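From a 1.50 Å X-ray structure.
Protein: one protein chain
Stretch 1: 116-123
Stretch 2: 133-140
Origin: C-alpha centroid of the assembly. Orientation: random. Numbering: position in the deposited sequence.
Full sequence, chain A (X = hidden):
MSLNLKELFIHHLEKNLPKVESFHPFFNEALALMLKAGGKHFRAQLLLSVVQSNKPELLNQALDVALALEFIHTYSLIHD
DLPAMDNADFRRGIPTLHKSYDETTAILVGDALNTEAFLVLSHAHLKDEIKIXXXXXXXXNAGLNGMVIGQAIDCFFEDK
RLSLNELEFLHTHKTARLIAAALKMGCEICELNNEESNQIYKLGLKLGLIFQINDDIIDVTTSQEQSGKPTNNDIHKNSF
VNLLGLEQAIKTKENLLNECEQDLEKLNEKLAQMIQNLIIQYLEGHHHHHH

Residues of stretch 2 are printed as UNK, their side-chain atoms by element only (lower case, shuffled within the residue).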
ATOM      1  N   GLU A 116       5.100   0.145  -2.778  1.00  8.96           N
ATOM      2  CA  GLU A 116       6.440   0.691  -3.011  1.00  8.87           C
ATOM      3  C   GLU A 116       6.596   2.100  -2.433  1.00  8.87           C
ATOM      4  O   GLU A 116       7.707   2.512  -2.082  1.00  9.71           O
ATOM      5  CB  GLU A 116       6.771   0.693  -4.500  1.00  9.44           C
ATOM      6  CG  GLU A 116       8.257   0.803  -4.809  1.00  9.78           C
ATOM      7  CD  GLU A 116       9.063  -0.461  -4.511  1.00 12.69           C
ATOM      8  OE1 GLU A 116       8.506  -1.472  -4.026  1.00 11.67           O
ATOM      9  OE2 GLU A 116      10.286  -0.433  -4.766  1.00 14.90           O
ATOM     10  N   ALA A 117       5.494   2.831  -2.320  1.00  8.24           N
ATOM     11  CA  ALA A 117       5.561   4.161  -1.727  1.00  7.96           C
ATOM     12  C   ALA A 117       6.141   4.042  -0.316  1.00  8.72           C
ATOM     13  O   ALA A 117       6.962   4.866   0.114  1.00  9.48           O
ATOM     14  CB  ALA A 117       4.179   4.806  -1.674  1.00  8.95           C
ATOM     15  N   PHE A 118       5.708   3.006   0.397  1.00  8.47           N
ATOM     16  CA  PHE A 118       6.194   2.797   1.754  1.00  8.82           C
ATOM     17  C   PHE A 118       7.622   2.272   1.815  1.00  9.19           C
ATOM     18  O   PHE A 118       8.369   2.627   2.733  1.00  9.77           O
ATOM     19  CB  PHE A 118       5.188   1.978   2.558  1.00  9.13           C
ATOM     20  CG  PHE A 118       3.889   2.683   2.671  1.00  9.25           C
ATOM     21  CD1 PHE A 118       3.776   3.761   3.520  1.00 10.08           C
ATOM     22  CD2 PHE A 118       2.824   2.388   1.817  1.00  9.09           C
ATOM     23  CE1 PHE A 118       2.593   4.484   3.591  1.00 10.06           C
ATOM     24  CE2 PHE A 118       1.650   3.117   1.870  1.00  9.83           C
ATOM     25  CZ  PHE A 118       1.536   4.174   2.748  1.00 10.02           C
ATOM     26  N   LEU A 119       8.005   1.436   0.854  1.00  9.90           N
ATOM     27  CA  LEU A 119       9.402   1.016   0.769  1.00 10.32           C
ATOM     28  C   LEU A 119      10.311   2.227   0.551  1.00  9.64           C
ATOM     29  O   LEU A 119      11.316   2.396   1.239  1.00 10.19           O
ATOM     30  CB  LEU A 119       9.609  -0.016  -0.347  1.00 11.11           C
ATOM     31  CG  LEU A 119      11.000  -0.656  -0.403  1.00 11.50           C
ATOM     32  CD1 LEU A 119      11.328  -1.382   0.910  1.00 13.22           C
ATOM     33  CD2 LEU A 119      11.069  -1.630  -1.565  1.00 13.57           C
ATOM     34  N   VAL A 120       9.948   3.075  -0.404  1.00  9.02           N
ATOM     35  CA  VAL A 120      10.752   4.256  -0.712  1.00 10.08           C
ATOM     36  C   VAL A 120      10.811   5.193   0.490  1.00  9.78           C
ATOM     37  O   VAL A 120      11.880   5.702   0.851  1.00 10.52           O
ATOM     38  CB  VAL A 120      10.216   4.992  -1.961  1.00 12.77           C
ATOM     39  CG1 VAL A 120      10.821   6.398  -2.065  1.00 16.30           C
ATOM     40  CG2 VAL A 120      10.503   4.165  -3.202  1.00 15.54           C
ATOM     41  N   LEU A 121       9.672   5.417   1.139  1.00  9.53           N
ATOM     42  CA  LEU A 121       9.667   6.322   2.288  1.00 10.39           C
ATOM     43  C   LEU A 121      10.561   5.765   3.397  1.00  9.54           C
ATOM     44  O   LEU A 121      11.343   6.509   4.026  1.00 11.00           O
ATOM     45  CB  LEU A 121       8.242   6.479   2.810  1.00 13.47           C
ATOM     46  CG  LEU A 121       7.728   7.891   2.968  1.00 18.22           C
ATOM     47  CD1 LEU A 121       6.286   7.886   3.527  1.00 15.59           C
ATOM     48  CD2 LEU A 121       8.705   8.675   3.800  1.00 20.00           C
ATOM     49  N   SER A 122      10.472   4.462   3.636  1.00  9.16           N
ATOM     50  CA  SER A 122      11.214   3.860   4.737  1.00  9.69           C
ATOM     51  C   SER A 122      12.728   3.892   4.513  1.00 10.12           C
ATOM     52  O   SER A 122      13.495   3.817   5.477  1.00 12.02           O
ATOM     53  CB  SER A 122      10.722   2.440   5.015  1.00 10.83           C
ATOM     54  OG  SER A 122      11.096   1.526   3.996  1.00 12.93           O
ATOM     55  N   HIS A 123      13.133   3.986   3.247  1.00  9.63           N
ATOM     56  CA  HIS A 123      14.548   4.072   2.879  1.00 10.90           C
ATOM     57  C   HIS A 123      15.103   5.493   2.692  1.00 11.36           C
ATOM     58  O   HIS A 123      16.292   5.668   2.384  1.00 11.66           O
ATOM     59  CB  HIS A 123      14.813   3.221   1.634  1.00 11.32           C
ATOM     60  CG  HIS A 123      15.014   1.773   1.941  1.00 12.16           C
ATOM     61  ND1 HIS A 123      13.996   0.837   1.887  1.00 14.32           N
ATOM     62  CD2 HIS A 123      16.129   1.092   2.305  1.00 12.13           C
ATOM     63  CE1 HIS A 123      14.485  -0.356   2.196  1.00 13.98           C
ATOM     64  NE2 HIS A 123      15.768  -0.224   2.467  1.00 15.94           N
ATOM     65  N   UNK A 133       6.769   9.360  11.316  1.00  9.18           N
ATOM     66  CA  UNK A 133       5.730  10.391  11.192  1.00  9.69           C
ATOM     67  C   UNK A 133       5.231  10.499   9.759  1.00  9.23           C
ATOM     68  O   UNK A 133       4.023  10.591   9.531  1.00  9.62           O
ATOM     69  n   UNK A 133       7.955  12.115  15.646  1.00 29.13           N
ATOM     70  c   UNK A 133       6.863  13.041  15.250  1.00 25.93           C
ATOM     71  c   UNK A 133       6.396  11.754  13.183  1.00 15.80           C
ATOM     72  c   UNK A 133       6.229  11.745  11.680  1.00 11.38           C
ATOM     73  c   UNK A 133       6.716  13.127  13.729  1.00 22.04           C
ATOM     74  N   UNK A 134       6.155  10.502   8.797  1.00  9.35           N
ATOM     75  CA  UNK A 134       5.779  10.610   7.390  1.00  8.14           C
ATOM     76  C   UNK A 134       4.924   9.432   6.933  1.00  8.00           C
ATOM     77  O   UNK A 134       3.974   9.616   6.171  1.00  9.12           O
ATOM     78  c   UNK A 134       7.023  10.701   6.505  1.00  7.94           C
ATOM     79  c   UNK A 134       7.106  13.187   6.219  1.00  9.76           C
ATOM     80  c   UNK A 134       9.197  11.834   5.941  1.00 10.22           C
ATOM     81  c   UNK A 134       7.876  11.969   6.693  1.00  9.08           C
ATOM     82  N   UNK A 135       5.279   8.232   7.374  1.00  7.71           N
ATOM     83  CA  UNK A 135       4.506   7.037   7.022  1.00  7.15           C
ATOM     84  C   UNK A 135       3.095   7.096   7.628  1.00  8.51           C
ATOM     85  O   UNK A 135       2.114   6.744   6.966  1.00  8.98           O
ATOM     86  c   UNK A 135       4.344   4.538   7.348  1.00  9.51           C
ATOM     87  c   UNK A 135       6.490   5.634   6.502  1.00  8.85           C
ATOM     88  c   UNK A 135       7.544   4.678   7.010  1.00 10.35           C
ATOM     89  c   UNK A 135       5.262   5.769   7.424  1.00  8.10           C
ATOM     90  N   UNK A 136       2.989   7.562   8.874  1.00  8.25           N
ATOM     91  CA  UNK A 136       1.672   7.750   9.478  1.00  8.29           C
ATOM     92  C   UNK A 136       0.840   8.722   8.668  1.00  8.56           C
ATOM     93  O   UNK A 136      -0.340   8.475   8.417  1.00  9.98           O
ATOM     94  n   UNK A 136       3.139   7.442  15.667  1.00 14.99           N
ATOM     95  c   UNK A 136       1.785   8.267  10.918  1.00  9.84           C
ATOM     96  c   UNK A 136       2.908   6.849  14.316  1.00 13.11           C
ATOM     97  c   UNK A 136       2.350   7.278  11.901  1.00 10.39           C
ATOM     98  c   UNK A 136       2.537   7.910  13.285  1.00 11.75           C
ATOM     99  N   UNK A 137       1.445   9.830   8.250  1.00  8.50           N
ATOM    100  CA  UNK A 137       0.697  10.836   7.501  1.00  8.42           C
ATOM    101  C   UNK A 137       0.254  10.301   6.140  1.00  9.29           C
ATOM    102  O   UNK A 137      -0.904  10.474   5.715  1.00  9.90           O
ATOM    103  c   UNK A 137       0.747  13.177   6.550  1.00 10.72           C
ATOM    104  c   UNK A 137       1.519  12.120   7.339  1.00  9.19           C
ATOM    105  o   UNK A 137       1.809  12.632   8.652  1.00  9.88           O
ATOM    106  N   UNK A 138       1.172   9.645   5.445  1.00  8.37           N
ATOM    107  CA  UNK A 138       0.822   9.140   4.120  1.00  8.63           C
ATOM    108  C   UNK A 138      -0.219   8.030   4.191  1.00  8.24           C
ATOM    109  O   UNK A 138      -1.184   8.035   3.418  1.00  8.62           O
ATOM    110  c   UNK A 138       2.057   8.633   3.386  1.00  8.40           C
ATOM    111  c   UNK A 138       3.156   7.729   1.335  1.00 11.13           C
ATOM    112  c   UNK A 138       1.835   8.263   1.913  1.00  9.35           C
ATOM    113  c   UNK A 138       1.351   9.469   1.107  1.00 10.68           C
ATOM    114  N   UNK A 139      -0.035   7.064   5.090  1.00  7.10           N
ATOM    115  CA  UNK A 139      -0.962   5.925   5.134  1.00  7.12           C
ATOM    116  C   UNK A 139      -2.356   6.334   5.626  1.00  9.14           C
ATOM    117  O   UNK A 139      -3.361   5.768   5.203  1.00  9.37           O
ATOM    118  c   UNK A 139      -0.406   4.788   5.996  1.00  8.75           C
ATOM    119  N   UNK A 140      -2.414   7.317   6.518  1.00  8.91           N
ATOM    120  CA  UNK A 140      -3.706   7.822   6.970  1.00  8.93           C
ATOM    121  C   UNK A 140      -4.426   8.503   5.813  1.00  9.28           C
ATOM    122  O   UNK A 140      -5.567   8.159   5.478  1.00 10.29           O
ATOM    123  c   UNK A 140      -6.679   9.208  10.207  1.00 12.71           C
ATOM    124  c   UNK A 140      -5.479   8.703   9.691  1.00 11.30           C
ATOM    125  c   UNK A 140      -6.574  11.031   8.649  1.00 12.38           C
ATOM    126  c   UNK A 140      -3.529   8.810   8.135  1.00  8.79           C
ATOM    127  c   UNK A 140      -5.383  10.522   8.142  1.00 11.61           C
ATOM    128  c   UNK A 140      -4.827   9.356   8.665  1.00 10.25           C
ATOM    129  c   UNK A 140      -7.215  10.367   9.688  1.00 12.50           C
TER

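Position 133 carries four carbons in a row ending in a nitrogen, and makes no contact with stretch 1. An unbranched chain with a terminal amine is lysine: Lys-133, exposed, its amine hydrogen-bonded elsewhere in the structure.

Position 134 has four carbons, forked at the second, and its CA-to-CB bond points toward the other helix. Its CB lies 3.8 Å from CD2 of Leu-121. A fork one carbon out from CB is leucine, so this is Leu-134, and its CB is what meets the partner most closely.

Position 135 also has four carbons, but the fork is at the first and one arm is two carbons long. They pack on Phe-118 CD1, Leu-121 CD1 and Ser-122 CB. That is isoleucine. Ile-135 lies at the tightest backbone register, its CA 7.0 Å from CA of Phe-118. Although its CA-to-CB bond points sideways, both arms find partners: CG2 is 3.9 Å from Phe-118 CD1, and CG1 is 3.7 Å from Leu-121 CD1.

Position 136 repeats the row of four carbons ending in nitrogen; its CA-to-CB bond points away and it makes no contact here. It is Lys-136, extended.

Position 137 shows one carbon carrying an oxygen and a carbon, without contact: the nearest approach is CB to Leu-121 CD1, 7.4 Å. This is Thr-137, its hydroxyl satisfied elsewhere in the structure.

Position 138 has four carbons forked at the second, and its CA-to-CB bond points toward stretch 1. One end carbon touches Leu-121, Phe-118 and Ala-117. This is Leu-138, with CD2 3.8 Å from Leu-121 CD1, 4.0 Å from Phe-118 CE1 and 4.3 Å from Ala-117 CB.

Position 139 has a single carbon, CB, 3.8 Å from Phe-118 CZ; this is Ala-139, a small residue meeting the tip of a large ring.

Position 140 is one carbon followed by a six-carbon ring with no oxygen, and does not reach stretch 1: Phe-140.

The rule is a periodic apolar stripe. Two nearly antiparallel helices, at 162° with axes 10.2 Å apart at closest approach, pack without a hydrogen bond between them. Contacts at 134, 135, 138 and 139 recur with helical periodicity, while the lysines stay off the interface. On stretch 1, Phe-118 and Leu-121 supply most of the covered area. Phe-118 has a sideways CA-to-CB bond, yet the end of its side chain comes nearer, and its ring meets Ile-135, Leu-138 and Ala-139 obliquely. Ser-122 keeps its hydroxyl within its own helix, OG donating to Leu-119 O at 2.9 Å, leaving the packing to carbon.

Stretch 2 133-140: KLIKTLAF
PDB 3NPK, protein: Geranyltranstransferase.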